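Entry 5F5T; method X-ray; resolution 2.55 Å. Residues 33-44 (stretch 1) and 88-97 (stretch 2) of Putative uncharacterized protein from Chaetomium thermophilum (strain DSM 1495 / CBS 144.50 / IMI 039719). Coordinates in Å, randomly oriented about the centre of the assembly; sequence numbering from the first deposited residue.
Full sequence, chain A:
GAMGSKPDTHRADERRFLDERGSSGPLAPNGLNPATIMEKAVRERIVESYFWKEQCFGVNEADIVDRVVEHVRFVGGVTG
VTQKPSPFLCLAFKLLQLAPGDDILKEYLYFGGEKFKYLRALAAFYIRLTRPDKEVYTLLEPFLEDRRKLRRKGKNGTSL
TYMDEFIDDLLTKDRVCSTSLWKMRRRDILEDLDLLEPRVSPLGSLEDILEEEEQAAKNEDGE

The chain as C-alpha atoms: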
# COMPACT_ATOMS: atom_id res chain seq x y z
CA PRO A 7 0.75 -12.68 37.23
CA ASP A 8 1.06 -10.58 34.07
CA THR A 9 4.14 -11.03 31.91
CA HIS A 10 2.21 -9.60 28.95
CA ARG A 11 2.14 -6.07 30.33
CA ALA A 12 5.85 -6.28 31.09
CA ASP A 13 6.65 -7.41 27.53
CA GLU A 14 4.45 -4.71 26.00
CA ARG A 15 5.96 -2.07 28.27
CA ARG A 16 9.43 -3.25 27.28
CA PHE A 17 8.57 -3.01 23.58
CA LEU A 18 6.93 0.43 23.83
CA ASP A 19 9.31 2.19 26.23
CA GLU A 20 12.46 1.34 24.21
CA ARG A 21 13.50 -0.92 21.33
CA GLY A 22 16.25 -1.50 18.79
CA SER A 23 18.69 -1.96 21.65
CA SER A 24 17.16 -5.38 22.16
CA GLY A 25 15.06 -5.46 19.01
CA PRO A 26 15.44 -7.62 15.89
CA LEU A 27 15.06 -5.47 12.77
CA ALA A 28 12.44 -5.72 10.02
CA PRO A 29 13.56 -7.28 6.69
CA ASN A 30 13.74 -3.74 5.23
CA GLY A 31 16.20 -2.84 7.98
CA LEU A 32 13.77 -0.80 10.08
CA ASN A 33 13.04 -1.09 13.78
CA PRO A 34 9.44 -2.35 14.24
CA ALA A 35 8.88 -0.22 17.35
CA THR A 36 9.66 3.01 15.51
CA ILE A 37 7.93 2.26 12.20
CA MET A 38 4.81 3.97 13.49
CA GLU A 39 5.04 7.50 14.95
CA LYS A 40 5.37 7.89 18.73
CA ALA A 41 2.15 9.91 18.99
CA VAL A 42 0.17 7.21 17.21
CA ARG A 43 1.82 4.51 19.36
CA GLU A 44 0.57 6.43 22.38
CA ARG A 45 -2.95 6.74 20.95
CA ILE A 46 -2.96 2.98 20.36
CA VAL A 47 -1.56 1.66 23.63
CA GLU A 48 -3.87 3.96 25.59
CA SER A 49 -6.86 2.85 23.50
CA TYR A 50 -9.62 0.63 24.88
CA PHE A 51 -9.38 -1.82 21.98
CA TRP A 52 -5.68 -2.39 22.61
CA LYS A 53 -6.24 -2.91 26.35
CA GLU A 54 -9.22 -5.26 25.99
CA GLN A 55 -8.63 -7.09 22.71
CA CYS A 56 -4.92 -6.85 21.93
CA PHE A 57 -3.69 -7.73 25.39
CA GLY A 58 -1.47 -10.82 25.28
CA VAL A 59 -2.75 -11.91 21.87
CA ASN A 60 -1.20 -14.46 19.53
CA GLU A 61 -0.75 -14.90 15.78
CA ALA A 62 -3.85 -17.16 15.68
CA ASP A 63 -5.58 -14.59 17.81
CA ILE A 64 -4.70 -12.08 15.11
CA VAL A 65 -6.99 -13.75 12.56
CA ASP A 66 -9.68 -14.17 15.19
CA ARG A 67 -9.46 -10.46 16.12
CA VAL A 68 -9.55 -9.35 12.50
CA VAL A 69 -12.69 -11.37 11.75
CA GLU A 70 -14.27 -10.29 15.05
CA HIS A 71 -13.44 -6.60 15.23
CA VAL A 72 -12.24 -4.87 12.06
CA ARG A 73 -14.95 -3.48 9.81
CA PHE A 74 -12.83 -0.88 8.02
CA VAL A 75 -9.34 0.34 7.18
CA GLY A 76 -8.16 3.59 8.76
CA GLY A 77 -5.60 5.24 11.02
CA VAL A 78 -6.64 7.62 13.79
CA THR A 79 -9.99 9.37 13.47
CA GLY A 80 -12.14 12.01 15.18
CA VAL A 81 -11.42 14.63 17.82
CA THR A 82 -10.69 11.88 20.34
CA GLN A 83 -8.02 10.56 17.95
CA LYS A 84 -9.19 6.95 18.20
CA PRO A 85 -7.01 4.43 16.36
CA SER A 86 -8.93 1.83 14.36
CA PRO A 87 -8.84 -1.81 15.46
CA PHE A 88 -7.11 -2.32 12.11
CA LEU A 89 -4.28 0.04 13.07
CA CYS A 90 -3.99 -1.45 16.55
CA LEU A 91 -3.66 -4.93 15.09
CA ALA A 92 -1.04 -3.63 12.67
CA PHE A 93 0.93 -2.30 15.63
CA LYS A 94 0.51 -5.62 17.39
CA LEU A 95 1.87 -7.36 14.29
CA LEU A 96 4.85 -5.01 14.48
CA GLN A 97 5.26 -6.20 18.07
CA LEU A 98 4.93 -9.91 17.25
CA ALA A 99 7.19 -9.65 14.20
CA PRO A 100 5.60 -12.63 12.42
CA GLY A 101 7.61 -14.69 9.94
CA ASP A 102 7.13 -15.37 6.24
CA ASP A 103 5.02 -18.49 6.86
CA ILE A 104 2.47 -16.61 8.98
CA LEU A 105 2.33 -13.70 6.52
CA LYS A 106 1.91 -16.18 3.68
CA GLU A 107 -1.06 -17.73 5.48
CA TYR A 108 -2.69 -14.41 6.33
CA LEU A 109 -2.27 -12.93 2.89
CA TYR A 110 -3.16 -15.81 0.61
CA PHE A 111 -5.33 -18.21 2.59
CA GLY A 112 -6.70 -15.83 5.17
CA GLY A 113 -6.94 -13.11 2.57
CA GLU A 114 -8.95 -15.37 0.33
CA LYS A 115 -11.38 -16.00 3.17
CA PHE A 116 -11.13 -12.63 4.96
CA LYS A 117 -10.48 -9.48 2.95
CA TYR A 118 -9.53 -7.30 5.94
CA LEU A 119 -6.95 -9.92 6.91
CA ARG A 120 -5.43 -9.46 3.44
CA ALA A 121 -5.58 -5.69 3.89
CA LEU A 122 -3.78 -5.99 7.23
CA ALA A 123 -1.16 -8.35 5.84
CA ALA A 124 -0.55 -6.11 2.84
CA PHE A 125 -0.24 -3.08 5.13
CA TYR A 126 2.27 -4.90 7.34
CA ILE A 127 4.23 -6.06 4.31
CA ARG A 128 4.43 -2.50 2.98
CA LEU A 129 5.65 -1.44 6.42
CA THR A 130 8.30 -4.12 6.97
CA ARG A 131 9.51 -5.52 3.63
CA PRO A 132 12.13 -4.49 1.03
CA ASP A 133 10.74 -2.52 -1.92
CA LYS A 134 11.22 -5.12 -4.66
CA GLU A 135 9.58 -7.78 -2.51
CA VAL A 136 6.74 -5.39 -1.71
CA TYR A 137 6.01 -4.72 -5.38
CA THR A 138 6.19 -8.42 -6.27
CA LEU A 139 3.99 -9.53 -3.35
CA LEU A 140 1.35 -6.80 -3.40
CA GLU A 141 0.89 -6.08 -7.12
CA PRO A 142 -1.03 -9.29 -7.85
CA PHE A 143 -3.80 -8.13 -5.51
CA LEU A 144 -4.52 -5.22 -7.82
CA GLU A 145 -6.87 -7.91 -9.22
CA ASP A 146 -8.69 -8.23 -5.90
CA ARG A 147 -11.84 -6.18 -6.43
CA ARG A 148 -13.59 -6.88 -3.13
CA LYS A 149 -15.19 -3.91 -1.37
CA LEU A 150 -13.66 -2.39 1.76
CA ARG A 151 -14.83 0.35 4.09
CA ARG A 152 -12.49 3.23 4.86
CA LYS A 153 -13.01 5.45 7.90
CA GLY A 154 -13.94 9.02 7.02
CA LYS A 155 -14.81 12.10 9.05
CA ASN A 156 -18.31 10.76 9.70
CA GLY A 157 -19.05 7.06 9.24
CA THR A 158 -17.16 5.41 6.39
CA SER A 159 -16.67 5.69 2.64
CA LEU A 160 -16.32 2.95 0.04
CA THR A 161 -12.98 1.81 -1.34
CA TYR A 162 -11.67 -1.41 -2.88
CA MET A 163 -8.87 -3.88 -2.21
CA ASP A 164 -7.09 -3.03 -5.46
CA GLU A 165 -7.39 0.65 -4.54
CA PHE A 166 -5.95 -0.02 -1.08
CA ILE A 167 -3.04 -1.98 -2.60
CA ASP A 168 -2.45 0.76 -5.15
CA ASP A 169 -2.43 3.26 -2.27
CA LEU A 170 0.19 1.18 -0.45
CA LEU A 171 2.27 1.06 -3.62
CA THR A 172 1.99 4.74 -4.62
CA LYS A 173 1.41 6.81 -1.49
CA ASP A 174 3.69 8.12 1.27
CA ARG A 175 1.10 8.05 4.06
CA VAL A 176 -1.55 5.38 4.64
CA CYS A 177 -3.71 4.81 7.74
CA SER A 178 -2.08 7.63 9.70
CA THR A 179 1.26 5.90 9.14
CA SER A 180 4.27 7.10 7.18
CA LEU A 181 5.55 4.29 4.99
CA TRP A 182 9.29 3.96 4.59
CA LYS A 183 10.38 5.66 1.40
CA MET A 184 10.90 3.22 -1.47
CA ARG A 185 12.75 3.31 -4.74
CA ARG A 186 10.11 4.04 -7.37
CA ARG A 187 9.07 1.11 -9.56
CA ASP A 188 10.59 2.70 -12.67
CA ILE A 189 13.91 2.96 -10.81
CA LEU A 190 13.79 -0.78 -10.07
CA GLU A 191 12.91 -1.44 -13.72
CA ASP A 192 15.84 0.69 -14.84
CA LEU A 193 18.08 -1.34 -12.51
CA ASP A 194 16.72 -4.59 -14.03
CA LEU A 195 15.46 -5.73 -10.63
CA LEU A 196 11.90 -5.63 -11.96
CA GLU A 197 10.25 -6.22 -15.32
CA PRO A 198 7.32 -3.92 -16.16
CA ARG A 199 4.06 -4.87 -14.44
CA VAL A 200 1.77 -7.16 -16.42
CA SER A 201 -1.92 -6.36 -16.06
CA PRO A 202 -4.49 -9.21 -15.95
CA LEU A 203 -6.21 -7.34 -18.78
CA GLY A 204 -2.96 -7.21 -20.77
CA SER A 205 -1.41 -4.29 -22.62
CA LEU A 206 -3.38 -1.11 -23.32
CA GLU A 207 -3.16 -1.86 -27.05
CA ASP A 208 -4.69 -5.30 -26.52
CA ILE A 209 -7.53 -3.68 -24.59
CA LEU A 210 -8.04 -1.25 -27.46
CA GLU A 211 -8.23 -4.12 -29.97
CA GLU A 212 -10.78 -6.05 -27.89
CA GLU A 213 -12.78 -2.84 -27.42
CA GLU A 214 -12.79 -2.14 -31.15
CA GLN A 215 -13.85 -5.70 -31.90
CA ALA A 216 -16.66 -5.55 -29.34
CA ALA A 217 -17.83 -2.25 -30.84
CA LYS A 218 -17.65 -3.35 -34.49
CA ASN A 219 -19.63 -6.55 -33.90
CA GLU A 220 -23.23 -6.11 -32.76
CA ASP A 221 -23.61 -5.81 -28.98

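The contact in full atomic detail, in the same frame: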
# COMPACT_ATOMS: atom_id res chain seq x y z
N ASN A 33 13.38 -0.60 12.46
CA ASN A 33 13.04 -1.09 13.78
C ASN A 33 11.53 -1.03 13.97
O ASN A 33 10.94 0.06 13.93
CB ASN A 33 13.74 -0.27 14.87
CG ASN A 33 13.38 -0.74 16.27
OD1 ASN A 33 12.86 0.01 17.08
ND2 ASN A 33 13.68 -2.01 16.55
N PRO A 34 10.90 -2.19 14.19
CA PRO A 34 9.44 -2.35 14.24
C PRO A 34 8.77 -1.38 15.21
O PRO A 34 7.68 -0.87 14.92
CB PRO A 34 9.26 -3.79 14.73
CG PRO A 34 10.52 -4.50 14.39
CD PRO A 34 11.61 -3.49 14.14
N ALA A 35 9.42 -1.11 16.33
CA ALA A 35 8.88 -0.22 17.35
C ALA A 35 8.77 1.22 16.89
O ALA A 35 7.95 1.98 17.40
CB ALA A 35 9.70 -0.30 18.61
N THR A 36 9.64 1.62 15.96
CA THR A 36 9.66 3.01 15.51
C THR A 36 9.10 3.21 14.11
O THR A 36 9.19 4.30 13.55
CB THR A 36 11.09 3.57 15.56
OG1 THR A 36 11.98 2.67 14.89
CG2 THR A 36 11.53 3.73 17.00
N ILE A 37 8.52 2.16 13.53
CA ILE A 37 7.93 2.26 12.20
C ILE A 37 6.72 3.18 12.23
O ILE A 37 6.49 3.96 11.31
CB ILE A 37 7.54 0.89 11.63
CG1 ILE A 37 8.78 -0.01 11.57
CG2 ILE A 37 6.97 1.03 10.23
CD1 ILE A 37 8.62 -1.24 10.70
N MET A 38 5.92 3.06 13.28
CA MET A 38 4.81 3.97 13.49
C MET A 38 5.23 5.12 14.42
O MET A 38 6.07 4.93 15.30
CB MET A 38 3.60 3.22 14.02
CG MET A 38 2.94 2.36 12.94
SD MET A 38 1.62 1.31 13.56
CE MET A 38 0.64 2.56 14.35
N GLU A 39 4.67 6.30 14.20
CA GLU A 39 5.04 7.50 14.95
C GLU A 39 4.72 7.36 16.43
O GLU A 39 3.77 6.67 16.80
CB GLU A 39 4.33 8.72 14.37
CG GLU A 39 4.28 8.72 12.85
CD GLU A 39 3.16 9.59 12.30
OE1 GLU A 39 2.99 9.61 11.06
OE2 GLU A 39 2.46 10.24 13.09
N LYS A 40 5.50 8.02 17.28
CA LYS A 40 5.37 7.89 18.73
C LYS A 40 3.98 8.30 19.21
O LYS A 40 3.38 7.63 20.05
CB LYS A 40 6.43 8.74 19.44
CG LYS A 40 6.60 8.45 20.93
CD LYS A 40 7.64 9.38 21.54
CE LYS A 40 7.53 9.43 23.06
NZ LYS A 40 8.15 8.23 23.69
N ALA A 41 3.47 9.39 18.64
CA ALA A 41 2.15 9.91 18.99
C ALA A 41 1.08 8.85 18.74
O ALA A 41 0.23 8.59 19.60
CB ALA A 41 1.85 11.16 18.19
N VAL A 42 1.13 8.24 17.56
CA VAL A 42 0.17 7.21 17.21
C VAL A 42 0.34 5.97 18.10
O VAL A 42 -0.65 5.35 18.49
CB VAL A 42 0.31 6.80 15.73
CG1 VAL A 42 -0.73 5.76 15.36
CG2 VAL A 42 0.18 8.02 14.84
N ARG A 43 1.58 5.63 18.44
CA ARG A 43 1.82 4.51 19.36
C ARG A 43 1.14 4.77 20.69
O ARG A 43 0.55 3.86 21.29
CB ARG A 43 3.31 4.27 19.58
CG ARG A 43 4.12 3.98 18.34
CD ARG A 43 5.45 3.36 18.71
NE ARG A 43 6.31 4.26 19.49
CZ ARG A 43 7.29 5.00 18.98
NH1 ARG A 43 7.54 4.97 17.68
NH2 ARG A 43 8.01 5.77 19.77
N GLU A 44 1.22 6.02 21.15
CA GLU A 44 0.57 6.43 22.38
C GLU A 44 -0.94 6.27 22.25
O GLU A 44 -1.58 5.67 23.11
CB GLU A 44 0.91 7.89 22.72
CG GLU A 44 2.39 8.15 22.96
CD GLU A 44 2.71 9.63 23.06
OE1 GLU A 44 1.76 10.43 23.24
OE2 GLU A 44 3.90 9.99 22.96
N PHE A 88 -8.02 -1.96 13.19
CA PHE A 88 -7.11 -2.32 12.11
C PHE A 88 -5.69 -1.83 12.40
O PHE A 88 -4.72 -2.60 12.32
CB PHE A 88 -7.63 -1.75 10.79
CG PHE A 88 -6.76 -2.05 9.61
CD1 PHE A 88 -6.87 -3.25 8.94
CD2 PHE A 88 -5.87 -1.10 9.13
CE1 PHE A 88 -6.09 -3.52 7.84
CE2 PHE A 88 -5.08 -1.37 8.02
CZ PHE A 88 -5.19 -2.58 7.38
N LEU A 89 -5.57 -0.56 12.76
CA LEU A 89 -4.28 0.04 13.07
C LEU A 89 -3.65 -0.61 14.29
O LEU A 89 -2.45 -0.91 14.30
CB LEU A 89 -4.41 1.54 13.30
CG LEU A 89 -3.10 2.30 13.47
CD1 LEU A 89 -2.17 2.04 12.30
CD2 LEU A 89 -3.36 3.79 13.63
N CYS A 90 -4.47 -0.84 15.32
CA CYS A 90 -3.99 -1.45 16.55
C CYS A 90 -3.42 -2.83 16.28
O CYS A 90 -2.37 -3.19 16.81
CB CYS A 90 -5.12 -1.54 17.57
SG CYS A 90 -5.75 0.05 18.14
N LEU A 91 -4.11 -3.59 15.45
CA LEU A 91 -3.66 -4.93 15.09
C LEU A 91 -2.40 -4.86 14.25
O LEU A 91 -1.54 -5.73 14.35
CB LEU A 91 -4.76 -5.69 14.35
CG LEU A 91 -5.89 -6.13 15.28
CD1 LEU A 91 -6.99 -6.85 14.52
CD2 LEU A 91 -5.33 -7.03 16.38
N ALA A 92 -2.28 -3.83 13.42
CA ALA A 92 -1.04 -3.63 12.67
C ALA A 92 0.12 -3.42 13.63
O ALA A 92 1.20 -4.00 13.46
CB ALA A 92 -1.17 -2.46 11.72
N PHE A 93 -0.10 -2.59 14.64
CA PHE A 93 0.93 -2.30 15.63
C PHE A 93 1.30 -3.57 16.39
O PHE A 93 2.47 -3.83 16.66
CB PHE A 93 0.47 -1.22 16.60
CG PHE A 93 1.53 -0.79 17.58
CD1 PHE A 93 2.64 -0.07 17.16
CD2 PHE A 93 1.42 -1.11 18.92
CE1 PHE A 93 3.61 0.33 18.06
CE2 PHE A 93 2.40 -0.72 19.83
CZ PHE A 93 3.49 -0.00 19.39
N LYS A 94 0.28 -4.36 16.71
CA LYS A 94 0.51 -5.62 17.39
C LYS A 94 1.33 -6.57 16.52
O LYS A 94 2.18 -7.29 17.02
CB LYS A 94 -0.81 -6.29 17.76
CG LYS A 94 -0.64 -7.57 18.56
CD LYS A 94 0.35 -7.38 19.69
CE LYS A 94 -0.35 -7.16 21.02
NZ LYS A 94 0.54 -7.46 22.18
N LEU A 95 1.09 -6.55 15.21
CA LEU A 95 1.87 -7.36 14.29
C LEU A 95 3.32 -6.88 14.29
O LEU A 95 4.24 -7.69 14.23
CB LEU A 95 1.28 -7.30 12.88
CG LEU A 95 0.20 -8.33 12.58
CD1 LEU A 95 -0.26 -8.20 11.14
CD2 LEU A 95 0.68 -9.74 12.87
N LEU A 96 3.51 -5.57 14.36
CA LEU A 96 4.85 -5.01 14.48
C LEU A 96 5.53 -5.54 15.74
O LEU A 96 6.71 -5.86 15.73
CB LEU A 96 4.80 -3.48 14.51
CG LEU A 96 4.49 -2.77 13.20
CD1 LEU A 96 4.38 -1.27 13.43
CD2 LEU A 96 5.55 -3.08 12.16
N GLN A 97 4.76 -5.65 16.82
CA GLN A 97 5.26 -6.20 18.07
C GLN A 97 5.66 -7.67 17.94
O GLN A 97 6.75 -8.07 18.35
CB GLN A 97 4.21 -6.04 19.17
CG GLN A 97 4.75 -6.13 20.58
CD GLN A 97 3.65 -6.05 21.62
OE1 GLN A 97 2.59 -5.47 21.38
NE2 GLN A 97 3.90 -6.63 22.79

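Stretch 1 lies against one side of the helix formed by stretch 2, and the two run in opposite directions: P34 is nearest L96, M38 nearest F93 and V42 nearest L89. No hydrogen bond crosses between them. The contact is apolar packing, burying 427 Å² in all, and the helix contributes to it mainly through L89, F93 and L96, which recur at intervals of three and four residues and so fall on the same side.

N33 does not reach the helix, but it helps shape the chain that does. N33 O accepts hydrogen bonds from the backbone N of T36 at 2.9 Å and from T36 OG1 at 3.0 Å, which occupies the threonine hydroxyl while the T36 CA-to-CB bond points away from the helix.

P34 makes the closest backbone approach, P34 CA lying 5.3 Å from L96 CA. Its CA-to-CB bond points toward the helix, with P34 CB 3.4 Å from L96 O and 4.5 Å from L96 CB. A proline suits this place because it offers an apolar surface and has no amide hydrogen to leave without a partner. I37 extends the same patch, I37 CD1 lying 3.9 Å from L96 CD2.

M38 is the centre of the contact. Its long, unbranched side chain, with chi angles m, t and p, lets it touch three helix residues: M38 CE reaches L89 CD1 at 3.5 Å, while M38 SD lies 3.8 Å from L96 CD1 and 4.0 Å from F93 CD1. The sulfur sits at the edge of the F93 ring, with M38 SD 5.3 Å from the ring centroid and near the ring plane. Flexible and weakly polar, methionine packs readily between leucines and an aromatic ring.

E39 follows at the N-cap position, and the chain then enters a helix whose residues K40 and A41 are exposed and out of reach of stretch 2. V42 is buried; its CA-to-CB bond points sideways, yet V42 CG1 still meets L89 CD2 at 3.7 Å, so L89 packs against both M38 and V42.

R43 serves two purposes. The aliphatic part of its side chain packs against the F93 ring, with R43 CD 3.6 Å from F93 CE1; the F93 CA-to-CB bond points sideways, but the end of the side chain comes nearer to stretch 1. The guanidinium group turns back to its own stretch, where R43 NH1 makes a weak hydrogen bond to M38 O at 2.8 Å, giving the charged end a polar partner.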